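Local coordinates for protein tRNA (guanosine(18)-2'-O)-methyltransferase (Aquifex aeolicus, PDB 1ZJR) that catalyses the 2'-O-methylation of guanosine 18 in a subset of tRNA species, using S-adenosyl-L-methionine as the methyl donor, at residues Gln99-Leu105 and Ile139-Val145; Ile27-Val33 and Val122-Glu128; Arg11-Leu15 and His75-Phe79. Residue numbers count along the deposited sequence, not the author numbering.

Contact 1 (Gln99-Leu105 and Ile139-Val145); sequences QIVATWL and IADKKIV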
loop_
_atom_site.group_PDB
_atom_site.type_symbol
_atom_site.label_atom_id
_atom_site.label_comp_id
_atom_site.label_asym_id
_atom_site.label_seq_id
_atom_site.Cartn_x
_atom_site.Cartn_y
_atom_site.Cartn_z
ATOM N N GLN A 99 6.870 -0.175 -11.664
ATOM C CA GLN A 99 8.223 -0.031 -11.140
ATOM C C GLN A 99 8.154 -0.526 -9.699
ATOM O O GLN A 99 7.208 -0.208 -8.971
ATOM C CB GLN A 99 8.693 1.428 -11.162
ATOM C CG GLN A 99 7.935 2.370 -10.238
ATOM C CD GLN A 99 8.580 3.751 -10.141
ATOM O OE1 GLN A 99 7.982 4.693 -9.622
ATOM N NE2 GLN A 99 9.806 3.872 -10.633
ATOM N N ILE A 100 9.139 -1.320 -9.301
ATOM C CA ILE A 100 9.186 -1.853 -7.946
ATOM C C ILE A 100 10.119 -0.976 -7.115
ATOM O O ILE A 100 11.324 -0.919 -7.368
ATOM C CB ILE A 100 9.704 -3.306 -7.942
ATOM C CG1 ILE A 100 8.931 -4.131 -8.977
ATOM C CG2 ILE A 100 9.557 -3.906 -6.547
ATOM C CD1 ILE A 100 7.424 -4.165 -8.762
ATOM N N VAL A 101 9.541 -0.295 -6.131
ATOM C CA VAL A 101 10.267 0.616 -5.250
ATOM C C VAL A 101 10.353 -0.016 -3.860
ATOM O O VAL A 101 9.336 -0.215 -3.195
ATOM C CB VAL A 101 9.526 1.972 -5.170
ATOM C CG1 VAL A 101 10.279 2.954 -4.275
ATOM C CG2 VAL A 101 9.367 2.549 -6.581
ATOM N N ALA A 102 11.568 -0.323 -3.418
ATOM C CA ALA A 102 11.737 -0.973 -2.125
ATOM C C ALA A 102 12.601 -0.225 -1.126
ATOM O O ALA A 102 13.640 0.330 -1.472
ATOM C CB ALA A 102 12.298 -2.371 -2.332
ATOM N N THR A 103 12.165 -0.220 0.130
ATOM C CA THR A 103 12.926 0.428 1.190
ATOM C C THR A 103 14.089 -0.510 1.490
ATOM O O THR A 103 13.883 -1.651 1.905
ATOM C CB THR A 103 12.093 0.586 2.468
ATOM O OG1 THR A 103 11.599 -0.701 2.865
ATOM C CG2 THR A 103 10.923 1.534 2.226
ATOM N N TRP A 104 15.305 -0.025 1.271
ATOM C CA TRP A 104 16.509 -0.820 1.501
ATOM C C TRP A 104 17.501 0.054 2.262
ATOM O O TRP A 104 17.947 1.087 1.759
ATOM C CB TRP A 104 17.080 -1.271 0.145
ATOM C CG TRP A 104 18.305 -2.144 0.225
ATOM C CD1 TRP A 104 19.575 -1.800 -0.129
ATOM C CD2 TRP A 104 18.370 -3.505 0.685
ATOM N NE1 TRP A 104 20.431 -2.860 0.079
ATOM C CE2 TRP A 104 19.719 -3.917 0.578
ATOM C CE3 TRP A 104 17.421 -4.412 1.173
ATOM C CZ2 TRP A 104 20.145 -5.201 0.946
ATOM C CZ3 TRP A 104 17.844 -5.692 1.539
ATOM C CH2 TRP A 104 19.198 -6.071 1.422
ATOM N N LEU A 105 17.825 -0.357 3.484
ATOM C CA LEU A 105 18.735 0.401 4.338
ATOM C C LEU A 105 20.167 0.179 3.875
ATOM O O LEU A 105 20.820 -0.790 4.262
ATOM C CB LEU A 105 18.558 -0.035 5.799
ATOM C CG LEU A 105 19.018 0.919 6.905
ATOM C CD1 LEU A 105 18.309 2.268 6.759
ATOM C CD2 LEU A 105 18.703 0.301 8.264
ATOM N N ILE A 139 15.121 -7.654 -7.188
ATOM C CA ILE A 139 14.277 -7.382 -8.346
ATOM C C ILE A 139 13.725 -5.955 -8.389
ATOM O O ILE A 139 12.996 -5.593 -9.310
ATOM C CB ILE A 139 13.090 -8.374 -8.397
ATOM C CG1 ILE A 139 12.385 -8.271 -9.749
ATOM C CG2 ILE A 139 12.101 -8.080 -7.266
ATOM C CD1 ILE A 139 13.268 -8.632 -10.928
ATOM N N ALA A 140 14.083 -5.140 -7.403
ATOM C CA ALA A 140 13.595 -3.764 -7.337
ATOM C C ALA A 140 14.174 -2.848 -8.413
ATOM O O ALA A 140 15.313 -3.015 -8.838
ATOM C CB ALA A 140 13.890 -3.178 -5.959
ATOM N N ASP A 141 13.374 -1.875 -8.839
ATOM C CA ASP A 141 13.790 -0.896 -9.838
ATOM C C ASP A 141 14.426 0.278 -9.103
ATOM O O ASP A 141 15.336 0.932 -9.613
ATOM C CB ASP A 141 12.582 -0.404 -10.636
ATOM C CG ASP A 141 12.000 -1.479 -11.527
ATOM O OD1 ASP A 141 12.678 -1.863 -12.503
ATOM O OD2 ASP A 141 10.874 -1.944 -11.252
ATOM N N LYS A 142 13.929 0.540 -7.899
ATOM C CA LYS A 142 14.444 1.624 -7.071
ATOM C C LYS A 142 14.637 1.135 -5.638
ATOM O O LYS A 142 13.795 0.410 -5.103
ATOM C CB LYS A 142 13.470 2.809 -7.069
ATOM C CG LYS A 142 13.318 3.535 -8.406
ATOM C CD LYS A 142 14.572 4.321 -8.757
ATOM C CE LYS A 142 14.379 5.110 -10.045
ATOM N NZ LYS A 142 14.048 4.214 -11.184
ATOM N N LYS A 143 15.757 1.521 -5.033
ATOM C CA LYS A 143 16.062 1.171 -3.647
ATOM C C LYS A 143 16.074 2.507 -2.916
ATOM O O LYS A 143 16.894 3.367 -3.218
ATOM C CB LYS A 143 17.432 0.494 -3.549
ATOM C CG LYS A 143 17.518 -0.819 -4.311
ATOM C CD LYS A 143 18.856 -1.509 -4.096
ATOM C CE LYS A 143 20.011 -0.637 -4.541
ATOM N NZ LYS A 143 21.323 -1.303 -4.302
ATOM N N ILE A 144 15.175 2.678 -1.952
ATOM C CA ILE A 144 15.069 3.954 -1.252
ATOM C C ILE A 144 15.287 3.971 0.253
ATOM O O ILE A 144 15.122 2.968 0.942
ATOM C CB ILE A 144 13.682 4.588 -1.495
ATOM C CG1 ILE A 144 12.586 3.629 -1.001
ATOM C CG2 ILE A 144 13.502 4.905 -2.977
ATOM C CD1 ILE A 144 11.184 4.226 -0.977
ATOM N N VAL A 145 15.656 5.145 0.749
ATOM C CA VAL A 145 15.851 5.356 2.177
ATOM C C VAL A 145 15.266 6.710 2.506
ATOM O O VAL A 145 15.091 7.550 1.617
ATOM C CB VAL A 145 17.345 5.381 2.591
ATOM C CG1 VAL A 145 17.927 3.987 2.539
ATOM C CG2 VAL A 145 18.120 6.327 1.690
#

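Contact 2 (Ile27-Val33 and Val122-Glu128); sequences IVFADNV and VLVVGNE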
loop_
_atom_site.group_PDB
_atom_site.type_symbol
_atom_site.label_atom_id
_atom_site.label_comp_id
_atom_site.label_asym_id
_atom_site.label_seq_id
_atom_site.Cartn_x
_atom_site.Cartn_y
_atom_site.Cartn_z
ATOM N N ILE A 27 0.326 0.590 -5.732
ATOM C CA ILE A 27 0.225 -0.645 -4.955
ATOM C C ILE A 27 1.203 -0.667 -3.792
ATOM O O ILE A 27 2.301 -0.133 -3.894
ATOM C CB ILE A 27 0.547 -1.883 -5.842
ATOM C CG1 ILE A 27 -0.212 -1.795 -7.171
ATOM C CG2 ILE A 27 0.206 -3.176 -5.096
ATOM C CD1 ILE A 27 -1.716 -1.786 -7.036
ATOM N N VAL A 28 0.802 -1.290 -2.690
ATOM C CA VAL A 28 1.687 -1.405 -1.536
ATOM C C VAL A 28 1.867 -2.885 -1.202
ATOM O O VAL A 28 0.909 -3.661 -1.229
ATOM C CB VAL A 28 1.119 -0.691 -0.285
ATOM C CG1 VAL A 28 2.024 -0.961 0.919
ATOM C CG2 VAL A 28 1.027 0.810 -0.531
ATOM N N PHE A 29 3.101 -3.266 -0.896
ATOM C CA PHE A 29 3.418 -4.642 -0.536
ATOM C C PHE A 29 4.112 -4.594 0.823
ATOM O O PHE A 29 5.164 -3.969 0.956
ATOM C CB PHE A 29 4.369 -5.258 -1.565
ATOM C CG PHE A 29 4.531 -6.752 -1.425
ATOM C CD1 PHE A 29 3.916 -7.616 -2.326
ATOM C CD2 PHE A 29 5.274 -7.293 -0.375
ATOM C CE1 PHE A 29 4.033 -9.002 -2.188
ATOM C CE2 PHE A 29 5.397 -8.679 -0.227
ATOM C CZ PHE A 29 4.773 -9.535 -1.138
ATOM N N ALA A 30 3.509 -5.234 1.823
ATOM C CA ALA A 30 4.061 -5.275 3.172
ATOM C C ALA A 30 4.860 -6.565 3.308
ATOM O O ALA A 30 4.304 -7.665 3.311
ATOM C CB ALA A 30 2.939 -5.237 4.205
ATOM N N ASP A 31 6.172 -6.417 3.419
ATOM C CA ASP A 31 7.051 -7.567 3.510
ATOM C C ASP A 31 7.404 -7.927 4.937
ATOM O O ASP A 31 8.284 -7.319 5.542
ATOM C CB ASP A 31 8.331 -7.314 2.708
ATOM C CG ASP A 31 9.352 -8.421 2.886
ATOM O OD1 ASP A 31 8.932 -9.584 3.041
ATOM O OD2 ASP A 31 10.564 -8.134 2.864
ATOM N N ASN A 32 6.691 -8.915 5.465
ATOM C CA ASN A 32 6.913 -9.418 6.811
ATOM C C ASN A 32 6.843 -8.358 7.907
ATOM O O ASN A 32 7.774 -8.217 8.708
ATOM C CB ASN A 32 8.263 -10.146 6.864
ATOM C CG ASN A 32 8.412 -11.016 8.098
ATOM O OD1 ASN A 32 7.422 -11.392 8.729
ATOM N ND2 ASN A 32 9.652 -11.354 8.438
ATOM N N VAL A 33 5.736 -7.617 7.955
ATOM C CA VAL A 33 5.565 -6.607 8.997
ATOM C C VAL A 33 5.289 -7.339 10.305
ATOM O O VAL A 33 4.328 -8.100 10.415
ATOM C CB VAL A 33 4.399 -5.646 8.673
ATOM C CG1 VAL A 33 3.999 -4.857 9.918
ATOM C CG2 VAL A 33 4.829 -4.686 7.574
ATOM N N VAL A 122 4.705 -0.128 -7.308
ATOM C CA VAL A 122 4.437 -1.033 -6.199
ATOM C C VAL A 122 5.465 -0.623 -5.144
ATOM O O VAL A 122 6.664 -0.777 -5.362
ATOM C CB VAL A 122 4.680 -2.529 -6.544
ATOM C CG1 VAL A 122 4.528 -3.366 -5.276
ATOM C CG2 VAL A 122 3.677 -3.016 -7.593
ATOM N N LEU A 123 5.002 -0.065 -4.029
ATOM C CA LEU A 123 5.897 0.333 -2.946
ATOM C C LEU A 123 6.032 -0.846 -1.984
ATOM O O LEU A 123 5.036 -1.302 -1.425
ATOM C CB LEU A 123 5.324 1.534 -2.178
ATOM C CG LEU A 123 6.069 1.858 -0.874
ATOM C CD1 LEU A 123 7.488 2.309 -1.202
ATOM C CD2 LEU A 123 5.326 2.937 -0.096
ATOM N N VAL A 124 7.254 -1.335 -1.790
ATOM C CA VAL A 124 7.472 -2.459 -0.884
ATOM C C VAL A 124 8.152 -1.979 0.392
ATOM O O VAL A 124 9.221 -1.367 0.341
ATOM C CB VAL A 124 8.366 -3.551 -1.529
ATOM C CG1 VAL A 124 8.341 -4.817 -0.672
ATOM C CG2 VAL A 124 7.888 -3.855 -2.945
ATOM N N VAL A 125 7.523 -2.261 1.533
ATOM C CA VAL A 125 8.057 -1.869 2.835
ATOM C C VAL A 125 8.143 -3.136 3.676
ATOM O O VAL A 125 7.564 -4.158 3.314
ATOM C CB VAL A 125 7.127 -0.860 3.556
ATOM C CG1 VAL A 125 6.980 0.413 2.728
ATOM C CG2 VAL A 125 5.765 -1.493 3.796
ATOM N N GLY A 126 8.856 -3.088 4.793
ATOM C CA GLY A 126 8.932 -4.296 5.598
ATOM C C GLY A 126 9.755 -4.182 6.857
ATOM O O GLY A 126 10.338 -3.136 7.132
ATOM N N ASN A 127 9.792 -5.270 7.619
ATOM C CA ASN A 127 10.550 -5.324 8.860
ATOM C C ASN A 127 11.713 -6.303 8.830
ATOM O O ASN A 127 12.059 -6.873 9.868
ATOM C CB ASN A 127 9.652 -5.688 10.038
ATOM C CG ASN A 127 8.942 -4.491 10.621
ATOM O OD1 ASN A 127 9.565 -3.475 10.946
ATOM N ND2 ASN A 127 7.637 -4.606 10.777
ATOM N N GLU A 128 12.300 -6.530 7.660
ATOM C CA GLU A 128 13.457 -7.418 7.596
ATOM C C GLU A 128 14.626 -6.526 7.999
ATOM O O GLU A 128 14.467 -5.310 8.119
ATOM C CB GLU A 128 13.665 -7.991 6.186
ATOM C CG GLU A 128 12.567 -8.966 5.717
ATOM C CD GLU A 128 12.443 -10.235 6.574
ATOM O OE1 GLU A 128 11.556 -11.064 6.283
ATOM O OE2 GLU A 128 13.219 -10.410 7.536
#

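Contact 3 (Arg11-Leu15 and His75-Phe79); sequences RLKRL and HKWVF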
loop_
_atom_site.group_PDB
_atom_site.type_symbol
_atom_site.label_atom_id
_atom_site.label_comp_id
_atom_site.label_asym_id
_atom_site.label_seq_id
_atom_site.Cartn_x
_atom_site.Cartn_y
_atom_site.Cartn_z
ATOM N N ARG A 11 -23.381 5.048 3.368
ATOM C CA ARG A 11 -22.063 4.425 3.371
ATOM C C ARG A 11 -21.648 4.076 1.943
ATOM O O ARG A 11 -20.497 4.276 1.557
ATOM C CB ARG A 11 -22.073 3.170 4.251
ATOM C CG ARG A 11 -20.689 2.702 4.695
ATOM C CD ARG A 11 -20.786 1.831 5.947
ATOM N NE ARG A 11 -19.478 1.502 6.513
ATOM C CZ ARG A 11 -18.595 0.687 5.943
ATOM N NH1 ARG A 11 -18.874 0.109 4.783
ATOM N NH2 ARG A 11 -17.434 0.446 6.538
ATOM N N LEU A 12 -22.592 3.562 1.160
ATOM C CA LEU A 12 -22.320 3.205 -0.229
ATOM C C LEU A 12 -22.025 4.462 -1.033
ATOM O O LEU A 12 -21.186 4.454 -1.937
ATOM C CB LEU A 12 -23.520 2.468 -0.833
ATOM C CG LEU A 12 -23.405 0.943 -0.959
ATOM C CD1 LEU A 12 -22.793 0.340 0.299
ATOM C CD2 LEU A 12 -24.782 0.362 -1.225
ATOM N N LYS A 13 -22.723 5.541 -0.697
ATOM C CA LYS A 13 -22.538 6.820 -1.366
ATOM C C LYS A 13 -21.110 7.272 -1.085
ATOM O O LYS A 13 -20.385 7.711 -1.978
ATOM C CB LYS A 13 -23.518 7.852 -0.803
ATOM C CG LYS A 13 -23.518 9.192 -1.522
ATOM C CD LYS A 13 -24.491 9.203 -2.697
ATOM C CE LYS A 13 -25.934 9.030 -2.230
ATOM N NZ LYS A 13 -26.910 9.105 -3.356
ATOM N N ARG A 14 -20.714 7.148 0.176
ATOM C CA ARG A 14 -19.382 7.541 0.603
ATOM C C ARG A 14 -18.335 6.622 -0.016
ATOM O O ARG A 14 -17.249 7.064 -0.388
ATOM C CB ARG A 14 -19.307 7.495 2.131
ATOM C CG ARG A 14 -18.147 8.266 2.731
ATOM C CD ARG A 14 -18.464 8.654 4.165
ATOM N NE ARG A 14 -19.700 9.431 4.231
ATOM C CZ ARG A 14 -20.239 9.899 5.353
ATOM N NH1 ARG A 14 -19.652 9.672 6.522
ATOM N NH2 ARG A 14 -21.366 10.597 5.304
ATOM N N LEU A 15 -18.675 5.343 -0.132
ATOM C CA LEU A 15 -17.770 4.357 -0.707
ATOM C C LEU A 15 -17.500 4.746 -2.160
ATOM O O LEU A 15 -16.379 4.650 -2.647
ATOM C CB LEU A 15 -18.406 2.962 -0.658
ATOM C CG LEU A 15 -17.507 1.719 -0.636
ATOM C CD1 LEU A 15 -18.333 0.509 -1.056
ATOM C CD2 LEU A 15 -16.315 1.882 -1.562
ATOM N N HIS A 75 -9.945 -1.246 7.063
ATOM C CA HIS A 75 -9.551 -2.522 6.476
ATOM C C HIS A 75 -10.618 -3.022 5.507
ATOM O O HIS A 75 -10.394 -3.973 4.756
ATOM C CB HIS A 75 -9.351 -3.567 7.577
ATOM C CG HIS A 75 -10.605 -3.898 8.327
ATOM N ND1 HIS A 75 -11.275 -2.976 9.103
ATOM C CD2 HIS A 75 -11.327 -5.042 8.397
ATOM C CE1 HIS A 75 -12.356 -3.537 9.616
ATOM N NE2 HIS A 75 -12.411 -4.790 9.203
ATOM N N LYS A 76 -11.779 -2.375 5.525
ATOM C CA LYS A 76 -12.884 -2.777 4.671
ATOM C C LYS A 76 -12.854 -2.215 3.254
ATOM O O LYS A 76 -13.398 -2.836 2.335
ATOM C CB LYS A 76 -14.209 -2.409 5.339
ATOM C CG LYS A 76 -14.422 -3.089 6.678
ATOM C CD LYS A 76 -15.717 -2.640 7.335
ATOM C CE LYS A 76 -15.934 -3.363 8.654
ATOM N NZ LYS A 76 -15.971 -4.841 8.467
ATOM N N TRP A 77 -12.220 -1.059 3.056
ATOM C CA TRP A 77 -12.191 -0.471 1.720
ATOM C C TRP A 77 -10.857 -0.534 0.980
ATOM O O TRP A 77 -10.606 0.245 0.061
ATOM C CB TRP A 77 -12.726 0.968 1.770
ATOM C CG TRP A 77 -14.192 1.033 2.153
ATOM C CD1 TRP A 77 -15.008 -0.024 2.451
ATOM C CD2 TRP A 77 -14.997 2.210 2.302
ATOM N NE1 TRP A 77 -16.265 0.422 2.780
ATOM C CE2 TRP A 77 -16.288 1.788 2.697
ATOM C CE3 TRP A 77 -14.755 3.579 2.142
ATOM C CZ2 TRP A 77 -17.332 2.689 2.937
ATOM C CZ3 TRP A 77 -15.796 4.477 2.381
ATOM C CH2 TRP A 77 -17.067 4.024 2.773
ATOM N N VAL A 78 -10.012 -1.474 1.386
ATOM C CA VAL A 78 -8.728 -1.713 0.741
ATOM C C VAL A 78 -8.682 -3.227 0.545
ATOM O O VAL A 78 -9.036 -3.968 1.461
ATOM C CB VAL A 78 -7.530 -1.292 1.637
ATOM C CG1 VAL A 78 -6.218 -1.752 1.005
ATOM C CG2 VAL A 78 -7.511 0.225 1.817
ATOM N N PHE A 79 -8.293 -3.685 -0.644
ATOM C CA PHE A 79 -8.198 -5.124 -0.896
ATOM C C PHE A 79 -6.878 -5.594 -0.303
ATOM O O PHE A 79 -5.808 -5.136 -0.713
ATOM C CB PHE A 79 -8.202 -5.445 -2.394
ATOM C CG PHE A 79 -9.551 -5.349 -3.039
ATOM C CD1 PHE A 79 -9.932 -4.196 -3.717
ATOM C CD2 PHE A 79 -10.439 -6.419 -2.981
ATOM C CE1 PHE A 79 -11.181 -4.110 -4.333
ATOM C CE2 PHE A 79 -11.686 -6.344 -3.590
ATOM C CZ PHE A 79 -12.059 -5.183 -4.270
#

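Contact 1 (Gln99-Leu105 and Ile139-Val145)
Val101 lies against Ile144, its CG1 3.6 Å from CD1 of the isoleucine, and forms the apolar centre of a face that also carries Thr103 and Lys142. On the reverse face, CB of Ala102 rests 4.0 Å from CB of Ala140, in the loop that leads into strand 142-145. Between these faces, strands 99-103 and 142-145 run parallel at an angle of 32°, their axes approaching to 4.7 Å. Alternate residues supply the bonds: Ala102 N donates to Lys142 O at 2.9 Å, Ile144 N to Ala102 O at 2.8 Å, and Trp104 N to Ile144 O at 3.0 Å. At the start of the pairing Ile100 O accepts two backbone donors, Asp141 N at 2.7 Å and Lys142 N at 3.0 Å. There a side chain takes over from the main chain, because OD2 of Asp141 receives Ile100 N at 2.7 Å and so satisfies the amide where regular strand pairing has not yet begun. Near the other end CD of Lys143 approaches CD1 of Trp104 to 4.0 Å, while the lysine amine forms a salt bridge with Glu108. The second edge of strand 99-103 bonds to strand 121-126, so it lies between two strands that are consecutive in sequence, joined by a right-handed crossover typical of parallel α/β sheets. Thr103, a predicted S-adenosyl-L-methionine ligand whose OG1 bonds a glycerol, and Ile146, another predicted ligand just past the second strand, place this end at the probable cofactor pocket of the SPOUT methyltransferase fold.

Contact 2 (Ile27-Val33 and Val122-Glu128)
Main-chain hydrogen bonds dominate here, the shortest being Leu123 N to Ile27 O and Asp31 N to Val125 O, both 2.7 Å. With Phe29 N to Leu123 O at 2.8 Å and Val125 N to Phe29 O at 3.0 Å, they join two parallel strands in the middle of the Rossmann-like sheet of the SPOUT fold. The pairing weakens as the strands end: Asn127 N reaches Asp31 O only at 3.3 Å. Gly126 is fully extended there, its CA 3.1 Å from Asp31 O, and a CB in its place would clash with that oxygen. Beyond the strands, Asn32 ND2 donates to Glu128 OE1 at 2.9 Å, linking the two loops at the C-terminal ends of the strands. Asp31 turns its OD2 to the backbone amide of Ser133.

Farther out, apolar side chains cover both faces. Leu123 and Val125 point to helix 157-174, whereas Phe29 and Val122 meet helix 86-95. On this latter face CB of Ile27 sits 3.8 Å from CG2 of Val122, CB of Phe29 is 4.2 Å from CG1 of Val122, and the Phe29 ring brings CD2 to 4.0 Å from CG1 of Val124.

Contact 3 (Arg11-Leu15 and His75-Phe79)
This is a surface contact between a helix and a loop, built on one tryptophan: the N-terminal helix 7-19 meets the segment leading into strand 79-82, an outermost strand of the sheet within this chain. Trp77 directs its indole at the helix and contributes nearly half of the 275 Å² buried. Leu15 lies over one face of the ring, its CG 3.8 Å from the centroid of the six-membered ring and 20° off the normal, a CH-pi contact in which CG comes within 3.5 Å of CE2 of Trp77. One helical turn earlier, as the 2.7 Å bond from Leu15 N to Arg11 O marks out, Arg11 extends its side chain past the rim of the same indole. Its guanidinium has CZ2 of Trp77 over one face, but NH1 lies at the edge of the indole, 3.3 Å from NE1 of Trp77; both nitrogens are donors, so no hydrogen bond joins them.

In fold terms, this is where the terminal helices meet the α/β core. Trp77 also meets Trp195 of the C-terminal helix 185-200, the two rings nearly parallel, and Leu15 touches Leu192 and Trp195 of that helix. The backbone carbonyl of Trp77 is held by Arg22, while Arg11 has a long, weak ion pair with Asp199.

Arg14 adds a looser contact, with CH2 of Trp77 4.0 Å from its carbonyl C and 4.2 Å from its CB. At the outer margin the aliphatic part of Lys76 approaches Arg11, CD of the lysine lying 3.6 Å from NH2 of the arginine.

How the contacts relate
From the N terminus, helix 7-19 supplies the first half of contact 3, and the chain then enters strand 26-31, opening contact 2. Contact 3 closes at 75-79 while contact 2 is still open, so these two cross. Contact 1 opens at 99-105, contact 2 closes at 122-128, and contact 1 closes at 139-145: another crossing. Contacts 3 and 1 are in series and lie on opposite sides of the chain's centre, their centres about 30 Å apart. Contacts 1 and 2 share the sheet, where Val101 O and Val124 N, 2.8 Å apart, probably hydrogen-bond. Together they join four strands, while contact 3 ties the N-terminal helix to the sheet's far margin.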